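Local coordinates for CD38 molecule (Bos taurus, PDB 3P5S), which belongs to the ADP-ribosyl cyclase family and holds the ligand AVU in a pocket at its parallel sheet, at residues C112-F117 against R133-E138; S119-L124 against R197-G202; R187-A192 against R216-N221. One frame throughout, in Å; residues are numbered along the deposited sequence.

Contact 1 of 3, residues C112-F117 against R133-E138; sequences CGQQVF and RLMTLE. With AVU ([(2R,3S,4R,5R)-5-(6-amino-9H-purin-9-yl)-3,4-dihydroxytetrahydrofuran-2-yl]methyl [(2R,3R,4R)-4-fluoro-3-hydroxytetrahydrofuran-2-yl]methyl dihydrogen diphosphate), chain E.
Gly-113 lies beside Leu-134, with Gly-113 O 4.1 Å from Leu-134 CD2. The segment leads into strand 115-119, an outermost strand of the parallel sheet. The chain comes back to it after helix 122-132, which closes at Arg-133 with a Schellman motif. A single beta bridge then pairs Gln-115 with Met-135. Gln-114 O accepts from Met-135 N at 2.8 Å, in a bond of 163° that runs almost straight on from the carbonyl. CB of Leu-134 rests against the same oxygen. CB of Gln-115 points away from residues 133-138, and its NE2 hydrogen-bonds to the O of Phe-188. To complete the bridge, Val-116 N donates to Met-135 O over 2.8 Å, but the bond is bent to 141° and leaves the carbonyl plane. CB of Val-116 points toward residues 133-138. With CG1 anti to the backbone N (chi1 177°), CG1 goes to Thr-136 and CG2, beside the N, to Leu-134. The side chains of Val-116 and Leu-134 cross at about a right angle, with Val-116 CG2 3.6 Å from Leu-134 CB. Val-116 O takes a CA-H contact from Thr-136 and a hydrogen bond from a water, which accepts from Leu-137 N. Leu-137 and Glu-138 go on to the AVU pocket. CB of Phe-117 points away too. AVU O3R lies at its ring edge, near the plane, 3.6 Å from Phe-117 CD1.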
# COMPACT_ATOMS: atom_id res chain seq x y z
N CYS A 112 7.76 14.15 5.63
CA CYS A 112 7.71 14.92 4.39
C CYS A 112 8.91 14.63 3.49
O CYS A 112 10.06 14.55 3.95
CB CYS A 112 7.59 16.41 4.70
SG CYS A 112 6.13 16.79 5.70
N GLY A 113 8.63 14.42 2.22
CA GLY A 113 9.70 14.21 1.26
C GLY A 113 10.28 12.81 1.22
O GLY A 113 11.23 12.59 0.49
N GLN A 114 9.72 11.87 1.97
CA GLN A 114 10.26 10.50 1.98
C GLN A 114 9.31 9.45 1.42
O GLN A 114 9.63 8.26 1.42
CB GLN A 114 10.61 10.04 3.40
CG GLN A 114 11.74 10.76 4.09
CD GLN A 114 12.26 9.95 5.27
OE1 GLN A 114 12.27 8.71 5.23
NE2 GLN A 114 12.67 10.63 6.33
N GLN A 115 8.14 9.87 0.99
CA GLN A 115 7.07 8.95 0.68
C GLN A 115 7.15 8.43 -0.75
O GLN A 115 7.39 9.20 -1.71
CB GLN A 115 5.70 9.60 0.93
CG GLN A 115 4.56 8.61 0.96
CD GLN A 115 3.30 9.18 1.57
OE1 GLN A 115 3.34 10.15 2.31
NE2 GLN A 115 2.17 8.57 1.27
N VAL A 116 6.95 7.12 -0.88
CA VAL A 116 7.02 6.47 -2.19
C VAL A 116 5.80 5.59 -2.47
O VAL A 116 5.47 4.70 -1.69
CB VAL A 116 8.32 5.62 -2.33
CG1 VAL A 116 8.33 4.87 -3.68
CG2 VAL A 116 9.54 6.51 -2.18
N PHE A 117 5.13 5.86 -3.59
CA PHE A 117 4.04 5.02 -4.07
C PHE A 117 4.55 4.11 -5.17
O PHE A 117 5.61 4.36 -5.75
CB PHE A 117 2.91 5.87 -4.64
CG PHE A 117 2.26 6.79 -3.64
CD1 PHE A 117 1.11 6.41 -2.99
CD2 PHE A 117 2.81 8.03 -3.36
CE1 PHE A 117 0.50 7.23 -2.07
CE2 PHE A 117 2.20 8.87 -2.42
CZ PHE A 117 1.04 8.47 -1.79
N ARG A 133 16.68 5.42 1.35
CA ARG A 133 16.16 5.73 2.68
C ARG A 133 14.83 6.47 2.62
O ARG A 133 14.59 7.46 3.33
CB ARG A 133 17.20 6.52 3.50
CG ARG A 133 18.39 5.66 3.89
CD ARG A 133 19.67 6.49 4.02
NE ARG A 133 20.83 5.68 4.38
CZ ARG A 133 22.02 5.76 3.78
NH1 ARG A 133 22.20 6.61 2.78
NH2 ARG A 133 23.02 4.99 4.18
N LEU A 134 13.96 5.97 1.76
CA LEU A 134 12.62 6.51 1.63
C LEU A 134 11.67 5.46 2.22
O LEU A 134 12.10 4.42 2.68
CB LEU A 134 12.32 6.76 0.15
CG LEU A 134 13.30 7.74 -0.49
CD1 LEU A 134 12.87 8.01 -1.94
CD2 LEU A 134 13.32 9.05 0.30
N MET A 135 10.36 5.71 2.17
CA MET A 135 9.43 4.75 2.75
C MET A 135 8.24 4.50 1.82
O MET A 135 7.64 5.44 1.31
CB MET A 135 8.94 5.23 4.13
CG MET A 135 10.04 5.38 5.19
SD MET A 135 9.40 6.05 6.75
CE MET A 135 8.29 4.73 7.22
N THR A 136 7.92 3.23 1.61
CA THR A 136 6.72 2.85 0.90
C THR A 136 5.67 2.55 1.95
O THR A 136 5.96 2.61 3.15
CB THR A 136 6.94 1.60 0.01
OG1 THR A 136 7.35 0.49 0.83
CG2 THR A 136 7.96 1.90 -1.10
N LEU A 137 4.45 2.25 1.52
CA LEU A 137 3.41 1.84 2.46
C LEU A 137 3.86 0.65 3.34
O LEU A 137 3.49 0.55 4.52
CB LEU A 137 2.12 1.51 1.70
CG LEU A 137 0.99 1.06 2.65
CD1 LEU A 137 0.76 2.17 3.67
CD2 LEU A 137 -0.28 0.76 1.86
N GLU A 138 4.68 -0.24 2.77
CA GLU A 138 5.15 -1.41 3.49
C GLU A 138 6.13 -1.01 4.62
O GLU A 138 6.47 -1.83 5.48
CB GLU A 138 5.81 -2.43 2.54
CG GLU A 138 4.85 -3.11 1.54
CD GLU A 138 4.17 -2.13 0.55
OE1 GLU A 138 4.71 -1.04 0.28
OE2 GLU A 138 3.07 -2.47 0.04
N1 AVU E . 1.18 -6.42 0.97
C2 AVU E . 0.33 -7.26 0.35
N3 AVU E . -0.56 -6.75 -0.53
C4 AVU E . -0.62 -5.43 -0.80
C5 AVU E . 0.24 -4.54 -0.17
C6 AVU E . 1.14 -5.09 0.73
N6 AVU E . 2.06 -4.22 1.42
N7 AVU E . -0.06 -3.30 -0.64
C8 AVU E . -1.09 -3.41 -1.52
N9 AVU E . -1.42 -4.73 -1.62
PA AVU E . -0.97 -3.35 -7.97
PB AVU E . -1.74 -0.98 -6.68
C1' AVU E . -2.43 -5.38 -2.45
O1A AVU E . -1.84 -3.30 -9.19
O1B AVU E . -3.12 -1.61 -6.70
C1R AVU E . -1.02 1.41 -2.11
C2' AVU E . -3.63 -4.57 -2.77
O2' AVU E . -4.80 -5.27 -2.46
O2A AVU E . 0.40 -3.93 -8.24
O2B AVU E . -1.70 0.41 -7.27
C2R AVU E . 0.45 1.69 -2.07
F2R AVU E . 1.00 0.66 -1.44
C3' AVU E . -3.54 -4.29 -4.19
O3' AVU E . -4.77 -4.39 -4.80
O3A AVU E . -0.70 -1.90 -7.42
C3R AVU E . 0.91 1.65 -3.42
O3R AVU E . 1.40 2.91 -3.81
C4' AVU E . -2.48 -5.25 -4.77
O4' AVU E . -1.90 -5.92 -3.69
C4R AVU E . -0.25 1.24 -4.26
O4R AVU E . -1.40 1.45 -3.44
C5' AVU E . -1.42 -4.58 -5.67
O5' AVU E . -1.86 -4.19 -6.94
C5R AVU E . -0.13 -0.16 -4.76
O5R AVU E . -1.27 -0.87 -5.14
O HOH W 1 3.75 2.67 -1.17

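Contact 2 of 3, residues S119-L124 against R197-G202. With NAG (2-acetamido-2-deoxy-beta-D-glucopyranose), chain C; AVU ([(2R,3S,4R,5R)-5-(6-amino-9H-purin-9-yl)-3,4-dihydroxytetrahydrofuran-2-yl]methyl [(2R,3R,4R)-4-fluoro-3-hydroxytetrahydrofuran-2-yl]methyl dihydrogen diphosphate), chain E.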
# COMPACT_ATOMS: atom_id res chain seq x y z
N SER A 119 2.95 0.98 -8.33
CA SER A 119 1.85 0.29 -8.95
C SER A 119 2.48 -0.64 -9.97
O SER A 119 3.15 -0.16 -10.89
CB SER A 119 0.91 1.30 -9.64
OG SER A 119 -0.36 0.72 -9.85
N LYS A 120 2.29 -1.94 -9.79
CA LYS A 120 2.88 -2.97 -10.65
C LYS A 120 4.41 -3.01 -10.60
O LYS A 120 5.05 -3.52 -11.52
CB LYS A 120 2.42 -2.80 -12.10
CG LYS A 120 1.09 -2.09 -12.26
CD LYS A 120 -0.07 -3.04 -12.13
CE LYS A 120 -1.37 -2.27 -11.94
NZ LYS A 120 -2.50 -3.17 -11.66
N THR A 121 4.98 -2.49 -9.52
CA THR A 121 6.42 -2.34 -9.38
C THR A 121 6.88 -2.52 -7.92
O THR A 121 7.84 -1.90 -7.48
CB THR A 121 6.87 -0.93 -9.77
OG1 THR A 121 6.20 0.01 -8.93
CG2 THR A 121 6.53 -0.63 -11.25
N LYS A 122 6.17 -3.36 -7.18
CA LYS A 122 6.37 -3.49 -5.73
C LYS A 122 7.84 -3.71 -5.33
O LYS A 122 8.39 -2.96 -4.52
CB LYS A 122 5.48 -4.62 -5.17
CG LYS A 122 5.50 -4.79 -3.64
CD LYS A 122 4.40 -5.76 -3.18
CE LYS A 122 4.58 -6.29 -1.74
NZ LYS A 122 4.65 -5.23 -0.72
N GLU A 123 8.48 -4.71 -5.92
CA GLU A 123 9.83 -5.08 -5.50
C GLU A 123 10.86 -4.04 -5.96
O GLU A 123 11.76 -3.68 -5.20
CB GLU A 123 10.20 -6.49 -5.98
CG GLU A 123 9.51 -7.62 -5.21
CD GLU A 123 8.34 -8.25 -5.97
OE1 GLU A 123 7.33 -7.55 -6.25
OE2 GLU A 123 8.42 -9.46 -6.29
N LEU A 124 10.72 -3.56 -7.18
CA LEU A 124 11.57 -2.45 -7.62
C LEU A 124 11.42 -1.23 -6.70
O LEU A 124 12.41 -0.62 -6.30
CB LEU A 124 11.27 -2.05 -9.05
CG LEU A 124 11.99 -0.76 -9.46
CD1 LEU A 124 13.49 -0.92 -9.30
CD2 LEU A 124 11.62 -0.35 -10.89
N ARG A 197 7.13 10.49 -4.47
CA ARG A 197 7.53 9.87 -5.74
C ARG A 197 6.68 8.63 -6.00
O ARG A 197 6.18 8.02 -5.07
CB ARG A 197 9.00 9.51 -5.71
CG ARG A 197 9.86 10.62 -5.17
CD ARG A 197 10.68 10.10 -4.04
NE ARG A 197 11.21 11.20 -3.27
CZ ARG A 197 10.58 11.75 -2.24
NH1 ARG A 197 9.38 11.30 -1.83
NH2 ARG A 197 11.16 12.77 -1.62
N VAL A 198 6.50 8.28 -7.27
CA VAL A 198 5.82 7.05 -7.61
C VAL A 198 6.63 6.30 -8.66
O VAL A 198 7.16 6.90 -9.60
CB VAL A 198 4.40 7.30 -8.13
CG1 VAL A 198 4.43 8.07 -9.44
CG2 VAL A 198 3.66 5.95 -8.32
N VAL A 199 6.72 4.98 -8.48
CA VAL A 199 7.43 4.14 -9.43
C VAL A 199 6.40 3.35 -10.17
O VAL A 199 5.60 2.63 -9.55
CB VAL A 199 8.38 3.16 -8.73
CG1 VAL A 199 9.10 2.27 -9.75
CG2 VAL A 199 9.38 3.92 -7.81
N LEU A 200 6.40 3.49 -11.50
CA LEU A 200 5.42 2.83 -12.33
C LEU A 200 6.13 1.97 -13.36
O LEU A 200 7.33 2.11 -13.62
CB LEU A 200 4.52 3.87 -13.04
CG LEU A 200 3.68 4.80 -12.14
CD1 LEU A 200 2.98 5.91 -12.93
CD2 LEU A 200 2.64 3.99 -11.35
N ASN A 201 5.36 1.05 -13.94
CA ASN A 201 5.89 0.05 -14.86
C ASN A 201 5.76 0.47 -16.32
O ASN A 201 4.67 0.41 -16.89
CB ASN A 201 5.17 -1.28 -14.63
CG ASN A 201 5.88 -2.44 -15.29
OD1 ASN A 201 6.47 -2.30 -16.35
ND2 ASN A 201 5.82 -3.60 -14.66
N GLY A 202 6.87 0.88 -16.93
CA GLY A 202 6.85 1.27 -18.32
C GLY A 202 6.89 0.08 -19.28
O GLY A 202 6.99 0.26 -20.50
C1 NAG C . 6.48 -5.39 -15.25
C2 NAG C . 7.39 -5.55 -14.06
C3 NAG C . 7.74 -7.04 -13.98
C4 NAG C . 6.48 -7.92 -14.05
C5 NAG C . 5.47 -7.37 -15.08
C6 NAG C . 4.11 -8.06 -15.08
C7 NAG C . 8.90 -3.74 -13.33
C8 NAG C . 9.99 -2.81 -13.78
N2 NAG C . 8.51 -4.64 -14.24
O3 NAG C . 8.44 -7.29 -12.78
O4 NAG C . 6.80 -9.25 -14.39
O5 NAG C . 5.29 -6.00 -14.86
O6 NAG C . 3.41 -7.74 -13.91
O7 NAG C . 8.44 -3.66 -12.19
N1 AVU E . 1.18 -6.42 0.97
C2 AVU E . 0.33 -7.26 0.35
N3 AVU E . -0.56 -6.75 -0.53
C4 AVU E . -0.62 -5.43 -0.80
C5 AVU E . 0.24 -4.54 -0.17
C6 AVU E . 1.14 -5.09 0.73
N6 AVU E . 2.06 -4.22 1.42
N7 AVU E . -0.06 -3.30 -0.64
C8 AVU E . -1.09 -3.41 -1.52
N9 AVU E . -1.42 -4.73 -1.62
PA AVU E . -0.97 -3.35 -7.97
PB AVU E . -1.74 -0.98 -6.68
C1' AVU E . -2.43 -5.38 -2.45
O1A AVU E . -1.84 -3.30 -9.19
O1B AVU E . -3.12 -1.61 -6.70
C1R AVU E . -1.02 1.41 -2.11
C2' AVU E . -3.63 -4.57 -2.77
O2' AVU E . -4.80 -5.27 -2.46
O2A AVU E . 0.40 -3.93 -8.24
O2B AVU E . -1.70 0.41 -7.27
C2R AVU E . 0.45 1.69 -2.07
F2R AVU E . 1.00 0.66 -1.44
C3' AVU E . -3.54 -4.29 -4.19
O3' AVU E . -4.77 -4.39 -4.80
O3A AVU E . -0.70 -1.90 -7.42
C3R AVU E . 0.91 1.65 -3.42
O3R AVU E . 1.40 2.91 -3.81
C4' AVU E . -2.48 -5.25 -4.77
O4' AVU E . -1.90 -5.92 -3.69
C4R AVU E . -0.25 1.24 -4.26
O4R AVU E . -1.40 1.45 -3.44
C5' AVU E . -1.42 -4.58 -5.67
O5' AVU E . -1.86 -4.19 -6.94
C5R AVU E . -0.13 -0.16 -4.76
O5R AVU E . -1.27 -0.87 -5.14
O HOH W 2 2.69 0.81 -13.45
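The flat amide of Asn-201 meets the backbone carbonyl of Lys-120. Asn-201 ND2 donates to Lys-120 O at 3.2 Å, the oxygen 17° out of the amide plane. The glycan NAG sits at the same nitrogen, though its modelled spacing there is doubtful. Asn-201 OD1 accepts from Ser-203 N. A second flat group, the peptide joining Leu-200 to Asn-201, has a methyl over one face: CG2 of Thr-121 lies 3.4 Å from Leu-200 C. The hydroxyl of Thr-121 stands between its backbone N and carbonyl carbon (chi1 59°), which points it to Val-199. Thr-121 OG1 donates to Val-199 O over 2.8 Å, from well above the carbonyl plane. Ser-119 N adds a weak bond to this oxygen. A water joins Ser-119 O to Asn-201 N. Farther along the helix, Leu-124 CD2 packs 3.8 Å from Val-199 CG1, the two side chains crossing nearly at a right angle. Towards the ligand, Ser-119 OG donates to AVU O2B at 2.9 Å. Lys-120 N donates to AVU O2A at 3.2 Å. Lys-120 NZ hydrogen-bonds to AVU O1A at 2.6 Å and has a salt bridge to Asp-209. This is a diphosphate site at the C-terminal ends of neighbouring parallel strands.

Contact 3 of 3, residues R187-A192 against R216-N221; sequences RFAESA and RVEAPN. With AVU ([(2R,3S,4R,5R)-5-(6-amino-9H-purin-9-yl)-3,4-dihydroxytetrahydrofuran-2-yl]methyl [(2R,3R,4R)-4-fluoro-3-hydroxytetrahydrofuran-2-yl]methyl dihydrogen diphosphate), chain E.
Glu-218 packs against Ala-189 where the last turn of helix 176-191 meets helix 213-218. This is a close helix-to-helix packing beside the AVU pocket, and helix 213-218 has a wider pi-type turn at 216-218. CB of Glu-218 lies 4.0 Å from CB of Ala-189. CG is anti to the carbonyl carbon (chi1 -58°), and the chain runs on extended, which carries the carboxylate past Ala-189 to the ligand. Glu-218 CG comes within 4.0 Å of AVU O4R in the fluorinated ring. Beyond it the carboxylate overlaps the ligand in the model, and its exact place is doubtful. The modelled 2.2 Å between Glu-218 OE2 and AVU C1R is doubtful for the same reason. As placed, Glu-218 OE2 approaches the edge of the Phe-188 ring, 4.0 Å from Phe-188 CD2 and near the ring plane. Ring and carboxylate are turned 42° apart. Ser-185 OG has a weak hydrogen bond with OE2. Back at the main chain, the methyl carbon CB of Ala-189 presses on Glu-218 O at 3.3 Å. Next to Ala-189, Glu-190 runs alongside Asn-221, both side chains pointing the same way. Glu-190 CG sits 3.5 Å from Asn-221 O, and its CA gives the same oxygen a CA-H contact. The carboxylate and the amide stand steeply to each other. The amide is held from its own segment: Asn-221 ND2 donates to Val-217 O at 2.8 Å, in a bond of 167° that lies in the carbonyl plane, on a lone pair.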
# COMPACT_ATOMS: atom_id res chain seq x y z
N ARG A 187 -5.46 6.63 3.64
CA ARG A 187 -4.86 7.41 4.71
C ARG A 187 -3.39 7.74 4.43
O ARG A 187 -2.95 8.84 4.74
CB ARG A 187 -4.97 6.70 6.06
CG ARG A 187 -6.39 6.35 6.46
CD ARG A 187 -7.14 7.55 7.11
NE ARG A 187 -6.24 8.43 7.88
CZ ARG A 187 -6.24 8.54 9.21
NH1 ARG A 187 -7.08 7.83 9.94
NH2 ARG A 187 -5.40 9.37 9.82
N PHE A 188 -2.66 6.78 3.86
CA PHE A 188 -1.30 6.98 3.41
C PHE A 188 -1.22 8.19 2.45
O PHE A 188 -0.34 9.03 2.57
CB PHE A 188 -0.86 5.70 2.68
CG PHE A 188 0.59 5.64 2.26
CD1 PHE A 188 1.64 5.73 3.17
CD2 PHE A 188 0.90 5.36 0.94
CE1 PHE A 188 2.98 5.60 2.75
CE2 PHE A 188 2.23 5.21 0.51
CZ PHE A 188 3.28 5.33 1.42
N ALA A 189 -2.12 8.25 1.49
CA ALA A 189 -2.07 9.30 0.46
C ALA A 189 -2.52 10.62 1.03
O ALA A 189 -2.00 11.67 0.66
CB ALA A 189 -2.95 8.90 -0.76
N GLU A 190 -3.52 10.58 1.91
CA GLU A 190 -4.02 11.82 2.52
C GLU A 190 -2.98 12.52 3.39
O GLU A 190 -3.07 13.74 3.56
CB GLU A 190 -5.31 11.56 3.33
CG GLU A 190 -6.48 11.13 2.45
CD GLU A 190 -7.71 10.69 3.25
OE1 GLU A 190 -7.61 10.53 4.48
OE2 GLU A 190 -8.78 10.53 2.63
N SER A 191 -2.02 11.76 3.93
CA SER A 191 -1.06 12.33 4.87
C SER A 191 0.25 12.77 4.18
O SER A 191 1.08 13.43 4.79
CB SER A 191 -0.75 11.32 5.99
OG SER A 191 -0.14 10.18 5.44
N ALA A 192 0.40 12.39 2.92
CA ALA A 192 1.58 12.73 2.12
C ALA A 192 1.92 14.21 2.17
O ALA A 192 1.04 15.07 2.23
CB ALA A 192 1.33 12.34 0.66
N ARG A 216 -7.15 4.53 -8.23
CA ARG A 216 -8.50 4.76 -7.73
C ARG A 216 -8.53 5.36 -6.32
O ARG A 216 -9.42 6.14 -5.97
CB ARG A 216 -9.24 3.42 -7.75
CG ARG A 216 -10.57 3.41 -7.02
CD ARG A 216 -11.22 2.02 -7.04
NE ARG A 216 -10.62 1.08 -6.09
CZ ARG A 216 -9.69 0.20 -6.42
NH1 ARG A 216 -9.27 0.13 -7.68
NH2 ARG A 216 -9.18 -0.63 -5.52
N VAL A 217 -7.53 5.00 -5.52
CA VAL A 217 -7.51 5.39 -4.12
C VAL A 217 -6.41 6.41 -3.77
O VAL A 217 -6.68 7.40 -3.09
CB VAL A 217 -7.37 4.14 -3.20
CG1 VAL A 217 -7.31 4.54 -1.72
CG2 VAL A 217 -8.53 3.19 -3.45
N GLU A 218 -5.18 6.18 -4.21
CA GLU A 218 -4.08 7.05 -3.77
C GLU A 218 -3.99 8.38 -4.50
O GLU A 218 -4.06 9.44 -3.87
CB GLU A 218 -2.76 6.29 -3.78
CG GLU A 218 -2.87 5.08 -2.86
CD GLU A 218 -1.70 4.16 -2.95
OE1 GLU A 218 -1.11 3.99 -4.05
OE2 GLU A 218 -1.38 3.61 -1.89
N ALA A 219 -3.83 8.35 -5.82
CA ALA A 219 -3.68 9.59 -6.55
C ALA A 219 -4.86 10.57 -6.29
O ALA A 219 -4.62 11.76 -6.07
CB ALA A 219 -3.46 9.32 -8.05
N PRO A 220 -6.12 10.07 -6.27
CA PRO A 220 -7.26 10.99 -6.10
C PRO A 220 -7.40 11.52 -4.68
O PRO A 220 -8.20 12.40 -4.47
CB PRO A 220 -8.47 10.10 -6.42
CG PRO A 220 -7.92 8.90 -7.15
CD PRO A 220 -6.55 8.70 -6.60
N ASN A 221 -6.66 10.99 -3.71
CA ASN A 221 -6.82 11.45 -2.34
C ASN A 221 -5.54 12.11 -1.83
O ASN A 221 -5.39 12.42 -0.65
CB ASN A 221 -7.20 10.28 -1.41
CG ASN A 221 -8.67 9.91 -1.52
OD1 ASN A 221 -9.55 10.67 -1.10
ND2 ASN A 221 -8.95 8.71 -2.04
N1 AVU E . 1.18 -6.42 0.97
C2 AVU E . 0.33 -7.26 0.35
N3 AVU E . -0.56 -6.75 -0.53
C4 AVU E . -0.62 -5.43 -0.80
C5 AVU E . 0.24 -4.54 -0.17
C6 AVU E . 1.14 -5.09 0.73
N6 AVU E . 2.06 -4.22 1.42
N7 AVU E . -0.06 -3.30 -0.64
C8 AVU E . -1.09 -3.41 -1.52
N9 AVU E . -1.42 -4.73 -1.62
PA AVU E . -0.97 -3.35 -7.97
PB AVU E . -1.74 -0.98 -6.68
C1' AVU E . -2.43 -5.38 -2.45
O1A AVU E . -1.84 -3.30 -9.19
O1B AVU E . -3.12 -1.61 -6.70
C1R AVU E . -1.02 1.41 -2.11
C2' AVU E . -3.63 -4.57 -2.77
O2' AVU E . -4.80 -5.27 -2.46
O2A AVU E . 0.40 -3.93 -8.24
O2B AVU E . -1.70 0.41 -7.27
C2R AVU E . 0.45 1.69 -2.07
F2R AVU E . 1.00 0.66 -1.44
C3' AVU E . -3.54 -4.29 -4.19
O3' AVU E . -4.77 -4.39 -4.80
O3A AVU E . -0.70 -1.90 -7.42
C3R AVU E . 0.91 1.65 -3.42
O3R AVU E . 1.40 2.91 -3.81
C4' AVU E . -2.48 -5.25 -4.77
O4' AVU E . -1.90 -5.92 -3.69
C4R AVU E . -0.25 1.24 -4.26
O4R AVU E . -1.40 1.45 -3.44
C5' AVU E . -1.42 -4.58 -5.67
O5' AVU E . -1.86 -4.19 -6.94
C5R AVU E . -0.13 -0.16 -4.76
O5R AVU E . -1.27 -0.87 -5.14

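Overall arrangement
After the N-terminal helices, the chain enters strand 115-119, then helix 122-132. Contact 1 closes the short loop over that helix, laying residues 133-138 back beside the strand. Contact 2 starts inside this loop, at residues 119-124, and ends far later on strand 195-201, so the two cross. Contact 3 opens at the end of helix 176-191, before contact 2 closes, and ends on helix 213-218, tying it to helix 176-191; these two cross as well. Contacts 1 and 3 follow in series but touch, through Gln-115 and Phe-188. Contacts 1 and 2 meet across neighbouring strands of the sheet. Contacts 2 and 3 do not touch, their nearest atoms being about 7 Å apart. All three reach AVU.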